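PDB 1IAP: guanine nucleotide exchange factor p115rhogef from Homo sapiens, which probably promotes guanine nucleotide exchange on Rho-type GTPases, its N-terminal RGS-like domain probably linking this activity to heterotrimeric G protein alpha subunits. Local coordinates for residues 14-19 with 132-137; 21-26 with 157-162; 34-39 with 69-74; 75-80 with 98-103; 165-170 with 176-181. All blocks are in the same frame, centred on the assembly; numbering follows the deposited sequence.

Contact 1 (14-19 with 132-137)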
# COMPACT_ATOMS: atom_id res chain seq x y z
N ARG A 14 -0.57 -6.47 -8.73
CA ARG A 14 -1.54 -7.57 -8.67
C ARG A 14 -2.51 -7.29 -7.52
O ARG A 14 -2.26 -7.66 -6.38
CB ARG A 14 -0.79 -8.88 -8.45
CG ARG A 14 0.48 -9.01 -9.30
CD ARG A 14 0.29 -9.79 -10.60
NE ARG A 14 -0.72 -9.22 -11.50
CZ ARG A 14 -0.48 -8.25 -12.38
NH1 ARG A 14 0.73 -7.72 -12.49
NH2 ARG A 14 -1.46 -7.83 -13.17
N PRO A 15 -3.67 -6.69 -7.84
CA PRO A 15 -4.71 -6.33 -6.88
C PRO A 15 -5.20 -7.40 -5.91
O PRO A 15 -5.34 -7.12 -4.72
CB PRO A 15 -5.83 -5.77 -7.77
CG PRO A 15 -5.64 -6.50 -9.06
CD PRO A 15 -4.15 -6.52 -9.23
N ALA A 16 -5.46 -8.61 -6.40
CA ALA A 16 -5.94 -9.69 -5.53
C ALA A 16 -4.83 -10.16 -4.59
O ALA A 16 -5.05 -10.32 -3.39
CB ALA A 16 -6.45 -10.85 -6.37
N HIS A 17 -3.65 -10.37 -5.14
CA HIS A 17 -2.50 -10.81 -4.36
C HIS A 17 -2.13 -9.74 -3.34
O HIS A 17 -1.88 -10.06 -2.17
CB HIS A 17 -1.34 -11.16 -5.28
CG HIS A 17 -1.67 -12.26 -6.24
ND1 HIS A 17 -1.16 -13.53 -6.13
CD2 HIS A 17 -2.56 -12.30 -7.26
CE1 HIS A 17 -1.73 -14.32 -7.03
NE2 HIS A 17 -2.59 -13.59 -7.73
N LEU A 18 -2.23 -8.48 -3.74
CA LEU A 18 -1.93 -7.36 -2.86
C LEU A 18 -2.94 -7.29 -1.70
O LEU A 18 -2.55 -7.05 -0.56
CB LEU A 18 -1.89 -6.04 -3.64
CG LEU A 18 -1.44 -4.81 -2.86
CD1 LEU A 18 -0.05 -5.06 -2.26
CD2 LEU A 18 -1.40 -3.61 -3.79
N MET A 19 -4.23 -7.50 -1.99
CA MET A 19 -5.25 -7.48 -0.95
C MET A 19 -4.99 -8.55 0.12
O MET A 19 -5.21 -8.30 1.31
CB MET A 19 -6.66 -7.69 -1.53
CG MET A 19 -7.31 -6.43 -2.10
SD MET A 19 -7.35 -5.06 -0.90
CE MET A 19 -8.11 -5.83 0.52
N ALA A 132 -5.48 -19.27 -5.53
CA ALA A 132 -5.31 -20.57 -6.20
C ALA A 132 -6.20 -20.62 -7.43
O ALA A 132 -5.77 -21.04 -8.50
CB ALA A 132 -5.69 -21.70 -5.26
N GLN A 133 -7.45 -20.21 -7.27
CA GLN A 133 -8.39 -20.22 -8.39
C GLN A 133 -7.95 -19.33 -9.54
O GLN A 133 -8.20 -19.65 -10.71
CB GLN A 133 -9.80 -19.86 -7.91
CG GLN A 133 -10.44 -20.98 -7.10
CD GLN A 133 -11.72 -20.55 -6.43
OE1 GLN A 133 -12.70 -21.30 -6.39
NE2 GLN A 133 -11.73 -19.34 -5.87
N LEU A 134 -7.29 -18.22 -9.23
CA LEU A 134 -6.80 -17.31 -10.27
C LEU A 134 -5.72 -17.97 -11.12
O LEU A 134 -5.57 -17.65 -12.30
CB LEU A 134 -6.25 -16.01 -9.65
CG LEU A 134 -7.27 -14.93 -9.29
CD1 LEU A 134 -6.64 -13.83 -8.41
CD2 LEU A 134 -7.82 -14.34 -10.57
N GLU A 135 -4.96 -18.88 -10.52
CA GLU A 135 -3.88 -19.59 -11.21
C GLU A 135 -4.37 -20.31 -12.45
O GLU A 135 -3.64 -20.47 -13.42
CB GLU A 135 -3.21 -20.62 -10.30
CG GLU A 135 -2.54 -20.06 -9.06
CD GLU A 135 -1.80 -21.13 -8.25
OE1 GLU A 135 -1.05 -20.76 -7.32
OE2 GLU A 135 -1.96 -22.33 -8.54
N ALA A 136 -5.62 -20.76 -12.42
CA ALA A 136 -6.18 -21.50 -13.54
C ALA A 136 -6.75 -20.61 -14.64
O ALA A 136 -7.18 -21.12 -15.67
CB ALA A 136 -7.26 -22.46 -13.03
N TRP A 137 -6.71 -19.29 -14.44
CA TRP A 137 -7.29 -18.38 -15.43
C TRP A 137 -6.40 -17.33 -16.08
O TRP A 137 -6.91 -16.38 -16.66
CB TRP A 137 -8.54 -17.70 -14.83
CG TRP A 137 -9.63 -18.68 -14.56
CD1 TRP A 137 -9.90 -19.31 -13.37
CD2 TRP A 137 -10.55 -19.21 -15.52
NE1 TRP A 137 -10.92 -20.21 -13.54
CE2 TRP A 137 -11.34 -20.18 -14.85
CE3 TRP A 137 -10.78 -18.98 -16.88
CZ2 TRP A 137 -12.34 -20.91 -15.49
CZ3 TRP A 137 -11.78 -19.70 -17.52
CH2 TRP A 137 -12.55 -20.65 -16.83
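Ala16 and His17, which meet Leu134 across the contact, lie in the first turn of helix 15-28, where the shortest polar bond of the two segments, from Leu18 N to Arg14 O at 2.8 Å, runs along the backbone. Arg14 sits at the N-cap position of that helix, and its guanidinium forms a salt bridge with Glu149 through NE. Across the contact the meeting is by van der Waals packing, its apolar part being Ala16 with Leu134. The CA atoms of Ala16 and Leu134 stand 9.0 Å apart, a spacing that one leucine bridges: its CD1 comes within 3.6 Å of Ala16 CB. Leu134 reaches that far because CG lies anti to its carbonyl carbon (chi1 -82°) and the chain then runs on extended (chi2 167°). The same CD1 also lies obliquely against the imidazole of His17, the two side chains sliding past each other in opposite directions. All three touching residues are buried, although together they cover a modest 95 Å², and Val152 of helix 142-162 also packs on Ala16. The small alanine thus takes the tip of a long leucine, a plain helix-to-helix packing that joins the start of helix 15-28 to helix 128-135 in the all-helical RGS-like domain.

Contact 2 (21-26 with 157-162)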
# COMPACT_ATOMS: atom_id res chain seq x y z
N LEU A 21 -2.08 -9.80 0.93
CA LEU A 21 -0.91 -9.32 1.66
C LEU A 21 -1.32 -8.23 2.64
O LEU A 21 -0.89 -8.23 3.79
CB LEU A 21 0.14 -8.79 0.68
CG LEU A 21 1.36 -8.06 1.28
CD1 LEU A 21 2.19 -9.02 2.12
CD2 LEU A 21 2.20 -7.47 0.15
N LEU A 22 -2.15 -7.30 2.17
CA LEU A 22 -2.62 -6.19 2.99
C LEU A 22 -3.38 -6.69 4.21
O LEU A 22 -3.16 -6.21 5.31
CB LEU A 22 -3.53 -5.26 2.17
CG LEU A 22 -3.03 -3.89 1.67
CD1 LEU A 22 -1.63 -3.56 2.13
CD2 LEU A 22 -3.13 -3.84 0.16
N GLN A 23 -4.28 -7.65 4.01
CA GLN A 23 -5.05 -8.19 5.14
C GLN A 23 -4.12 -8.82 6.16
O GLN A 23 -4.30 -8.66 7.36
CB GLN A 23 -6.10 -9.20 4.69
CG GLN A 23 -6.86 -9.80 5.87
CD GLN A 23 -8.05 -10.63 5.45
OE1 GLN A 23 -8.36 -11.65 6.07
NE2 GLN A 23 -8.74 -10.19 4.41
N HIS A 24 -3.11 -9.54 5.67
CA HIS A 24 -2.13 -10.18 6.54
C HIS A 24 -1.41 -9.12 7.37
O HIS A 24 -1.46 -9.14 8.60
CB HIS A 24 -1.12 -10.97 5.69
CG HIS A 24 -0.07 -11.68 6.49
ND1 HIS A 24 -0.34 -12.78 7.27
CD2 HIS A 24 1.26 -11.45 6.62
CE1 HIS A 24 0.77 -13.20 7.84
NE2 HIS A 24 1.76 -12.41 7.46
N VAL A 25 -0.77 -8.17 6.68
CA VAL A 25 -0.04 -7.08 7.33
C VAL A 25 -0.90 -6.26 8.29
O VAL A 25 -0.51 -6.01 9.44
CB VAL A 25 0.63 -6.16 6.27
CG1 VAL A 25 1.24 -4.93 6.93
CG2 VAL A 25 1.70 -6.94 5.52
N ALA A 26 -2.10 -5.86 7.85
CA ALA A 26 -3.00 -5.07 8.69
C ALA A 26 -3.35 -5.77 10.01
O ALA A 26 -3.64 -5.11 11.01
CB ALA A 26 -4.27 -4.73 7.92
N LEU A 157 -11.61 -6.60 -0.78
CA LEU A 157 -11.65 -5.26 -0.19
C LEU A 157 -12.94 -5.08 0.61
O LEU A 157 -12.94 -4.54 1.72
CB LEU A 157 -11.56 -4.19 -1.28
CG LEU A 157 -11.52 -2.72 -0.80
CD1 LEU A 157 -10.46 -2.54 0.27
CD2 LEU A 157 -11.25 -1.80 -1.98
N MET A 158 -14.05 -5.54 0.04
CA MET A 158 -15.35 -5.43 0.70
C MET A 158 -15.29 -6.18 2.02
O MET A 158 -15.77 -5.70 3.05
CB MET A 158 -16.45 -6.00 -0.19
CG MET A 158 -17.84 -5.98 0.44
SD MET A 158 -19.10 -6.64 -0.66
CE MET A 158 -19.50 -5.16 -1.62
N HIS A 159 -14.67 -7.36 2.00
CA HIS A 159 -14.54 -8.18 3.19
C HIS A 159 -13.67 -7.53 4.26
O HIS A 159 -13.99 -7.60 5.44
CB HIS A 159 -13.98 -9.56 2.82
CG HIS A 159 -14.10 -10.56 3.92
ND1 HIS A 159 -13.18 -10.67 4.94
CD2 HIS A 159 -15.03 -11.52 4.16
CE1 HIS A 159 -13.53 -11.64 5.75
NE2 HIS A 159 -14.66 -12.17 5.30
N LEU A 160 -12.58 -6.89 3.84
CA LEU A 160 -11.69 -6.24 4.79
C LEU A 160 -12.40 -5.08 5.48
O LEU A 160 -12.24 -4.88 6.69
CB LEU A 160 -10.41 -5.76 4.10
CG LEU A 160 -9.36 -5.09 4.99
CD1 LEU A 160 -9.10 -5.94 6.24
CD2 LEU A 160 -8.08 -4.89 4.22
N GLU A 161 -13.22 -4.34 4.72
CA GLU A 161 -13.96 -3.22 5.28
C GLU A 161 -14.98 -3.69 6.31
O GLU A 161 -15.18 -3.05 7.35
CB GLU A 161 -14.67 -2.44 4.17
CG GLU A 161 -15.35 -1.17 4.69
CD GLU A 161 -16.01 -0.36 3.59
OE1 GLU A 161 -15.42 -0.22 2.50
OE2 GLU A 161 -17.13 0.14 3.84
N GLU A 162 -15.62 -4.82 6.02
CA GLU A 162 -16.60 -5.40 6.92
C GLU A 162 -15.92 -5.78 8.23
O GLU A 162 -16.46 -5.54 9.31
CB GLU A 162 -17.27 -6.62 6.29
CG GLU A 162 -18.13 -6.28 5.09
CD GLU A 162 -18.84 -7.48 4.48
OE1 GLU A 162 -18.34 -8.62 4.59
OE2 GLU A 162 -19.91 -7.26 3.86
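Gln23 and Leu160 point their side chains at each other between helix 15-28 and helix 142-162, two of the packed helices of the RGS-like domain. Their CA atoms are 6.9 Å apart, the nearest pair of the segments, so the backbones approach rather closely here. Each side chain uses a different part. Gln23 leaves its helix fully extended, CG anti to the backbone N (chi1 178°) and the chain straight beyond it (chi2 171°), which carries the aliphatic portion past Leu160 and the amide on toward His159. Leu160 answers with its branched end, CD1 being the methyl that approaches the glutamine. The imidazole of His159 is reached obliquely by the end of Gln23, at a separation that supports loose packing and nothing more specific. That ring also makes an edge-to-face stack with Trp127. Behind the pair, Leu160 also rests on Ile167 and on Ile181 of helix 171-187, so one leucine serves both this seam and the core next to it. Leu22, from the same side of helix 15-28, likewise packs on Ile181. Of the 153 Å² buried between the segments, most belongs to Leu160 and Gln23, with His159 adding a smaller share. The closest heavy-atom approach of the glutamine chain to the leucine is from Gln23 CG to Leu160 CD1, at 4.5 Å.

Contact 3 (34-39 with 69-74)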
# COMPACT_ATOMS: atom_id res chain seq x y z
N LEU A 34 4.08 -0.37 4.49
CA LEU A 34 3.63 -0.91 3.21
C LEU A 34 2.69 0.06 2.51
O LEU A 34 2.84 0.30 1.32
CB LEU A 34 2.93 -2.27 3.40
CG LEU A 34 2.36 -2.96 2.15
CD1 LEU A 34 3.44 -3.20 1.09
CD2 LEU A 34 1.72 -4.29 2.55
N LEU A 35 1.75 0.64 3.25
CA LEU A 35 0.80 1.59 2.68
C LEU A 35 1.51 2.82 2.13
O LEU A 35 1.13 3.36 1.09
CB LEU A 35 -0.24 2.00 3.72
CG LEU A 35 -1.17 0.88 4.19
CD1 LEU A 35 -2.03 1.37 5.33
CD2 LEU A 35 -2.03 0.37 3.03
N CYS A 36 2.56 3.24 2.82
CA CYS A 36 3.36 4.39 2.43
C CYS A 36 4.03 4.14 1.08
O CYS A 36 3.98 4.97 0.17
CB CYS A 36 4.40 4.69 3.51
SG CYS A 36 5.55 6.01 3.11
N CYS A 37 4.63 2.96 0.94
CA CYS A 37 5.31 2.58 -0.30
C CYS A 37 4.34 2.53 -1.48
O CYS A 37 4.68 2.95 -2.59
CB CYS A 37 6.00 1.22 -0.14
SG CYS A 37 7.50 1.24 0.87
N LEU A 38 3.14 2.02 -1.24
CA LEU A 38 2.13 1.92 -2.30
C LEU A 38 1.68 3.32 -2.75
O LEU A 38 1.57 3.58 -3.95
CB LEU A 38 0.93 1.10 -1.83
CG LEU A 38 1.19 -0.35 -1.41
CD1 LEU A 38 -0.12 -1.02 -0.94
CD2 LEU A 38 1.79 -1.14 -2.56
N HIS A 39 1.45 4.21 -1.79
CA HIS A 39 1.02 5.57 -2.12
C HIS A 39 2.12 6.37 -2.81
O HIS A 39 1.84 7.24 -3.63
CB HIS A 39 0.53 6.30 -0.88
CG HIS A 39 -0.83 5.86 -0.42
ND1 HIS A 39 -1.67 6.68 0.30
CD2 HIS A 39 -1.49 4.69 -0.58
CE1 HIS A 39 -2.79 6.03 0.57
NE2 HIS A 39 -2.71 4.82 0.04
N LEU A 69 -0.84 6.80 10.74
CA LEU A 69 -0.05 5.81 10.02
C LEU A 69 1.39 6.28 9.84
O LEU A 69 2.07 5.88 8.89
CB LEU A 69 -0.67 5.54 8.65
CG LEU A 69 -2.10 5.01 8.56
CD1 LEU A 69 -2.49 4.87 7.10
CD2 LEU A 69 -2.24 3.67 9.27
N ARG A 70 1.87 7.09 10.78
CA ARG A 70 3.23 7.62 10.70
C ARG A 70 4.27 6.52 10.59
O ARG A 70 4.25 5.55 11.35
CB ARG A 70 3.55 8.49 11.92
CG ARG A 70 4.85 9.29 11.76
CD ARG A 70 5.05 10.27 12.90
NE ARG A 70 5.92 11.37 12.51
CZ ARG A 70 7.17 11.54 12.95
NH1 ARG A 70 7.71 10.67 13.80
NH2 ARG A 70 7.89 12.56 12.51
N VAL A 71 5.13 6.66 9.58
CA VAL A 71 6.21 5.71 9.34
C VAL A 71 7.49 6.35 9.86
O VAL A 71 7.56 7.57 10.03
CB VAL A 71 6.37 5.40 7.83
CG1 VAL A 71 5.09 4.82 7.26
CG2 VAL A 71 6.77 6.66 7.06
N PRO A 72 8.51 5.53 10.20
CA PRO A 72 9.77 6.10 10.69
C PRO A 72 10.41 6.92 9.57
O PRO A 72 10.81 6.40 8.53
CB PRO A 72 10.59 4.85 11.06
CG PRO A 72 10.00 3.76 10.20
CD PRO A 72 8.53 4.06 10.27
N VAL A 73 10.47 8.23 9.79
CA VAL A 73 11.00 9.18 8.81
C VAL A 73 12.49 9.45 8.97
O VAL A 73 12.98 9.59 10.09
CB VAL A 73 10.25 10.54 8.92
CG1 VAL A 73 10.64 11.46 7.76
CG2 VAL A 73 8.74 10.32 8.96
N PRO A 74 13.24 9.47 7.86
CA PRO A 74 14.68 9.73 7.93
C PRO A 74 14.87 11.13 8.53
O PRO A 74 14.29 12.10 8.05
CB PRO A 74 15.10 9.71 6.46
CG PRO A 74 14.18 8.69 5.88
CD PRO A 74 12.86 9.08 6.49
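Leu35 makes the first touch along helix 32-43, meeting Leu69 of the loop methyl to methyl: Leu35 CD1 and Leu69 CD1 are 3.9 Å apart. The two side chains cross obliquely. Both have CG anti to the carbonyl carbon and an extended chain after it, which brings a terminal methyl of each to the meeting point. One residue on, Cys36 turns toward Val71, and here lies the closest CA pair, at 7.6 Å. Cys36 CB packs at 3.8 Å from Val71 CG1, and the sulfur is a slightly looser neighbour, with Cys36 SG 4.2 Å from Val71 CG2. SG can approach that second methyl because it stands opposite the backbone N (chi1 175°). The four touching residues are all buried, and Phe62 of helix 48-63 underpins three of them, packing on Leu35, Cys36 and Leu69; its backbone is also hydrogen-bonded to that of Val71. Further along, His39 turns to a different partner, giving a hydrogen bond from NE2 to Ala180 O of helix 171-187. The loop that leads from helix 48-63 to helix 75-81 is thus laid over helix 32-43 through alternate apolar residues, Leu69 and Val71, adding a buried apolar layer between the two in the all-helical RGS-like domain.

Contact 4 (75-80 with 98-103)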
# COMPACT_ATOMS: atom_id res chain seq x y z
N PRO A 75 15.65 11.23 9.62
CA PRO A 75 15.90 12.52 10.28
C PRO A 75 16.17 13.70 9.35
O PRO A 75 15.68 14.80 9.60
CB PRO A 75 17.07 12.21 11.22
CG PRO A 75 17.64 10.93 10.71
CD PRO A 75 16.45 10.17 10.24
N ASN A 76 16.90 13.46 8.27
CA ASN A 76 17.21 14.51 7.30
C ASN A 76 15.94 15.04 6.62
O ASN A 76 15.77 16.25 6.46
CB ASN A 76 18.17 13.99 6.22
CG ASN A 76 19.49 13.51 6.81
OD1 ASN A 76 19.82 12.33 6.72
ND2 ASN A 76 20.24 14.43 7.40
N VAL A 77 15.05 14.12 6.24
CA VAL A 77 13.80 14.48 5.59
C VAL A 77 12.89 15.27 6.53
O VAL A 77 12.35 16.30 6.15
CB VAL A 77 13.06 13.23 5.07
CG1 VAL A 77 11.64 13.57 4.65
CG2 VAL A 77 13.82 12.65 3.88
N ALA A 78 12.75 14.78 7.76
CA ALA A 78 11.92 15.43 8.77
C ALA A 78 12.42 16.84 9.07
O ALA A 78 11.64 17.77 9.23
CB ALA A 78 11.89 14.60 10.05
N PHE A 79 13.75 16.98 9.12
CA PHE A 79 14.40 18.26 9.37
C PHE A 79 14.09 19.25 8.24
O PHE A 79 13.71 20.39 8.49
CB PHE A 79 15.92 18.03 9.51
CG PHE A 79 16.74 19.29 9.61
CD1 PHE A 79 17.08 19.81 10.85
CD2 PHE A 79 17.18 19.94 8.46
CE1 PHE A 79 17.86 20.97 10.95
CE2 PHE A 79 17.96 21.10 8.54
CZ PHE A 79 18.30 21.61 9.79
N GLU A 80 14.24 18.78 7.01
CA GLU A 80 13.98 19.61 5.83
C GLU A 80 12.50 19.95 5.66
O GLU A 80 12.17 21.07 5.27
CB GLU A 80 14.50 18.92 4.57
CG GLU A 80 16.02 18.79 4.52
CD GLU A 80 16.50 18.11 3.25
OE1 GLU A 80 16.66 18.81 2.23
OE2 GLU A 80 16.72 16.88 3.28
N VAL A 98 10.24 11.63 -1.27
CA VAL A 98 9.51 10.39 -1.47
C VAL A 98 10.45 9.19 -1.57
O VAL A 98 10.26 8.20 -0.87
CB VAL A 98 8.61 10.46 -2.74
CG1 VAL A 98 7.99 9.10 -3.03
CG2 VAL A 98 7.53 11.49 -2.55
N GLN A 99 11.48 9.29 -2.41
CA GLN A 99 12.44 8.20 -2.57
C GLN A 99 13.19 7.87 -1.27
O GLN A 99 13.43 6.70 -0.98
CB GLN A 99 13.44 8.50 -3.69
CG GLN A 99 12.81 8.74 -5.07
CD GLN A 99 12.07 7.54 -5.64
OE1 GLN A 99 11.55 6.69 -4.90
NE2 GLN A 99 12.00 7.46 -6.96
N GLU A 100 13.56 8.89 -0.51
CA GLU A 100 14.27 8.69 0.76
C GLU A 100 13.36 8.05 1.79
O GLU A 100 13.80 7.22 2.60
CB GLU A 100 14.82 10.01 1.30
CG GLU A 100 16.03 10.55 0.57
CD GLU A 100 16.65 11.76 1.26
OE1 GLU A 100 17.23 11.58 2.35
OE2 GLU A 100 16.54 12.88 0.71
N VAL A 101 12.09 8.45 1.79
CA VAL A 101 11.12 7.89 2.72
C VAL A 101 10.86 6.42 2.36
O VAL A 101 10.84 5.56 3.23
CB VAL A 101 9.79 8.66 2.69
CG1 VAL A 101 8.69 7.84 3.36
CG2 VAL A 101 9.94 10.01 3.39
N VAL A 102 10.70 6.15 1.06
CA VAL A 102 10.45 4.80 0.57
C VAL A 102 11.64 3.89 0.85
O VAL A 102 11.47 2.75 1.26
CB VAL A 102 10.14 4.79 -0.94
CG1 VAL A 102 10.08 3.35 -1.47
CG2 VAL A 102 8.82 5.49 -1.21
N GLN A 103 12.84 4.42 0.68
CA GLN A 103 14.06 3.65 0.91
C GLN A 103 14.13 3.18 2.37
O GLN A 103 14.46 2.02 2.63
CB GLN A 103 15.29 4.49 0.56
CG GLN A 103 16.55 3.68 0.28
CD GLN A 103 17.24 3.19 1.54
OE1 GLN A 103 17.59 2.01 1.66
NE2 GLN A 103 17.44 4.09 2.50
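Val77 and Glu100 mark the place where helix 75-81 and helix 91-103 approach, their CA atoms 7.6 Å apart, the nearest such pair in the two segments. Both backbones are regular helix: Glu80 N bonds to Asn76 O at 3.0 Å on one side, and Val102 N to Val98 O at 2.8 Å on the other. With the main-chain groups paired along their own helices, the meeting is left to side chains, and Val77 supplies both of its methyls. Its CG1 lies opposite the backbone N (chi1 169°), which sends the two branches to different partners. Val77 CG2 goes to the glutamate, resting 3.8 Å from Glu100 CB. It is almost as near the carboxylate, 3.9 Å from Glu100 OE1, because the acidic chain slides past the valine in the reverse direction instead of turning from it. Val77 CG1 takes the second partner, 4.1 Å from Val101 CG2, where the valines cross at about a right angle. Phe97 also packs on Val77, while Val101 continues inward onto Cys36, Phe58 and Leu63. At the outer margin, Glu80 OE2 and Glu100 OE2 are 4.8 Å apart; these like charges might slightly favour protonation of one of them. Val77 thus packs against both the Glu100 chain and Val101, with 143 Å² buried in all. The contact joins the short helix 75-81 to helix 91-103, at the periphery of the all-helical RGS-like domain and about 18 Å from the chain's centre.

Contact 5 (165-170 with 176-181)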
# COMPACT_ATOMS: atom_id res chain seq x y z
N HIS A 165 -12.94 -3.55 12.17
CA HIS A 165 -12.62 -3.53 13.60
C HIS A 165 -11.48 -4.45 14.02
O HIS A 165 -10.82 -4.20 15.03
CB HIS A 165 -13.87 -3.83 14.44
CG HIS A 165 -14.57 -5.10 14.06
ND1 HIS A 165 -15.36 -5.20 12.93
CD2 HIS A 165 -14.60 -6.31 14.65
CE1 HIS A 165 -15.84 -6.42 12.85
NE2 HIS A 165 -15.40 -7.12 13.88
N THR A 166 -11.24 -5.50 13.24
CA THR A 166 -10.18 -6.46 13.54
C THR A 166 -8.80 -5.91 13.19
O THR A 166 -7.78 -6.47 13.61
CB THR A 166 -10.39 -7.80 12.80
OG1 THR A 166 -10.20 -7.61 11.39
CG2 THR A 166 -11.79 -8.34 13.07
N ILE A 167 -8.76 -4.83 12.40
CA ILE A 167 -7.50 -4.22 12.00
C ILE A 167 -6.85 -3.59 13.23
O ILE A 167 -5.64 -3.69 13.43
CB ILE A 167 -7.72 -3.12 10.94
CG1 ILE A 167 -8.33 -3.73 9.67
CG2 ILE A 167 -6.40 -2.40 10.63
CD1 ILE A 167 -8.70 -2.71 8.59
N SER A 168 -7.69 -2.95 14.04
CA SER A 168 -7.26 -2.29 15.26
C SER A 168 -8.48 -1.88 16.08
O SER A 168 -9.57 -1.67 15.54
CB SER A 168 -6.46 -1.03 14.92
OG SER A 168 -6.15 -0.29 16.09
N THR A 169 -8.28 -1.76 17.39
CA THR A 169 -9.35 -1.34 18.28
C THR A 169 -9.56 0.17 18.13
O THR A 169 -10.64 0.69 18.41
CB THR A 169 -9.03 -1.67 19.75
OG1 THR A 169 -10.03 -1.10 20.60
CG2 THR A 169 -7.65 -1.13 20.14
N ASP A 170 -8.51 0.85 17.66
CA ASP A 170 -8.54 2.29 17.43
C ASP A 170 -9.30 2.53 16.13
O ASP A 170 -8.82 2.19 15.05
CB ASP A 170 -7.10 2.82 17.31
CG ASP A 170 -7.03 4.32 17.02
OD1 ASP A 170 -8.07 5.00 17.02
OD2 ASP A 170 -5.91 4.82 16.80
N ALA A 176 -8.19 4.75 8.86
CA ALA A 176 -7.06 5.25 8.07
C ALA A 176 -6.52 4.16 7.15
O ALA A 176 -6.15 4.42 6.01
CB ALA A 176 -5.95 5.75 9.00
N VAL A 177 -6.48 2.93 7.65
CA VAL A 177 -6.00 1.78 6.88
C VAL A 177 -6.97 1.47 5.73
O VAL A 177 -6.54 1.29 4.60
CB VAL A 177 -5.84 0.54 7.77
CG1 VAL A 177 -5.60 -0.71 6.94
CG2 VAL A 177 -4.68 0.75 8.74
N VAL A 178 -8.26 1.43 6.03
CA VAL A 178 -9.25 1.15 5.00
C VAL A 178 -9.22 2.23 3.90
O VAL A 178 -9.22 1.90 2.71
CB VAL A 178 -10.66 1.00 5.60
CG1 VAL A 178 -11.72 1.01 4.50
CG2 VAL A 178 -10.75 -0.29 6.39
N ASN A 179 -9.15 3.49 4.31
CA ASN A 179 -9.08 4.61 3.36
C ASN A 179 -7.83 4.48 2.49
O ASN A 179 -7.88 4.63 1.27
CB ASN A 179 -9.03 5.95 4.10
CG ASN A 179 -10.33 6.29 4.78
OD1 ASN A 179 -11.36 5.71 4.48
ND2 ASN A 179 -10.28 7.24 5.71
N ALA A 180 -6.71 4.20 3.14
CA ALA A 180 -5.43 4.07 2.44
C ALA A 180 -5.46 2.95 1.41
O ALA A 180 -5.00 3.12 0.28
CB ALA A 180 -4.31 3.83 3.45
N ILE A 181 -5.99 1.79 1.80
CA ILE A 181 -6.07 0.66 0.88
C ILE A 181 -7.06 1.02 -0.24
O ILE A 181 -6.78 0.80 -1.41
CB ILE A 181 -6.51 -0.64 1.60
CG1 ILE A 181 -5.38 -1.10 2.54
CG2 ILE A 181 -6.81 -1.74 0.60
CD1 ILE A 181 -5.79 -2.17 3.53
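Ile167 alone carries the loop's side of this contact, one buried side chain meeting two valines of a helix that begins only a few residues later. It and Val177 reach toward each other tip to tip, while it crosses Val178 at about a right angle. Both ends of the isoleucine are used. CD1, at the end of an extended chain (chi2 175°), lies 3.9 Å from Val178 CG2 and 4.0 Å from Val177 CG1, so it settles between the two neighbours. The shorter branch fills in beside it, Ile167 CG2 standing 4.1 Å from Val177 CG2. An alanine here would lack both reaching branches and is likely to open a gap beside Val177 and Val178, with the loop less firmly seated on the helix. Ser174 of helix 171-187 packs against the isoleucine as well. Just after it comes an ST turn: Ser168 OG accepts from Asp170 N at 3.1 Å with an N-H...O angle of 150°. Asp170 then holds the N-cap position of helix 171-187, its OD1 taking the backbone N of Glu172. These polar bonds are local to the turn and the helix start. Across the contact the nearest CA atoms, those of Ile167 and Val177, are 8.0 Å apart. The chemistry across the contact is wholly aliphatic over 121 Å², so the match depends on shape and burial, while directional bonding is confined to the route that leads from helix 142-162 into helix 171-187.

In the fold
From the N terminus, helix 15-28 opens contacts 1 and 2, whose loops close at helix 128-135 and helix 142-162 respectively. Because their segments alternate along the chain, these two cross. Contact 3 (34-39 with 69-74) and contact 4 (75-80 with 98-103) follow one another in series, both nested inside the loops of contacts 1 and 2, and they touch where Pro74 packs on Glu100 and Cys37 on Val102. Contact 5 is a short local closure after all of them, yet it joins earlier ones in space: Ile181 packs on Met19 and Leu35. Contacts 1 and 4 lie on opposite sides of the chain's centre, their centres about 33 Å apart.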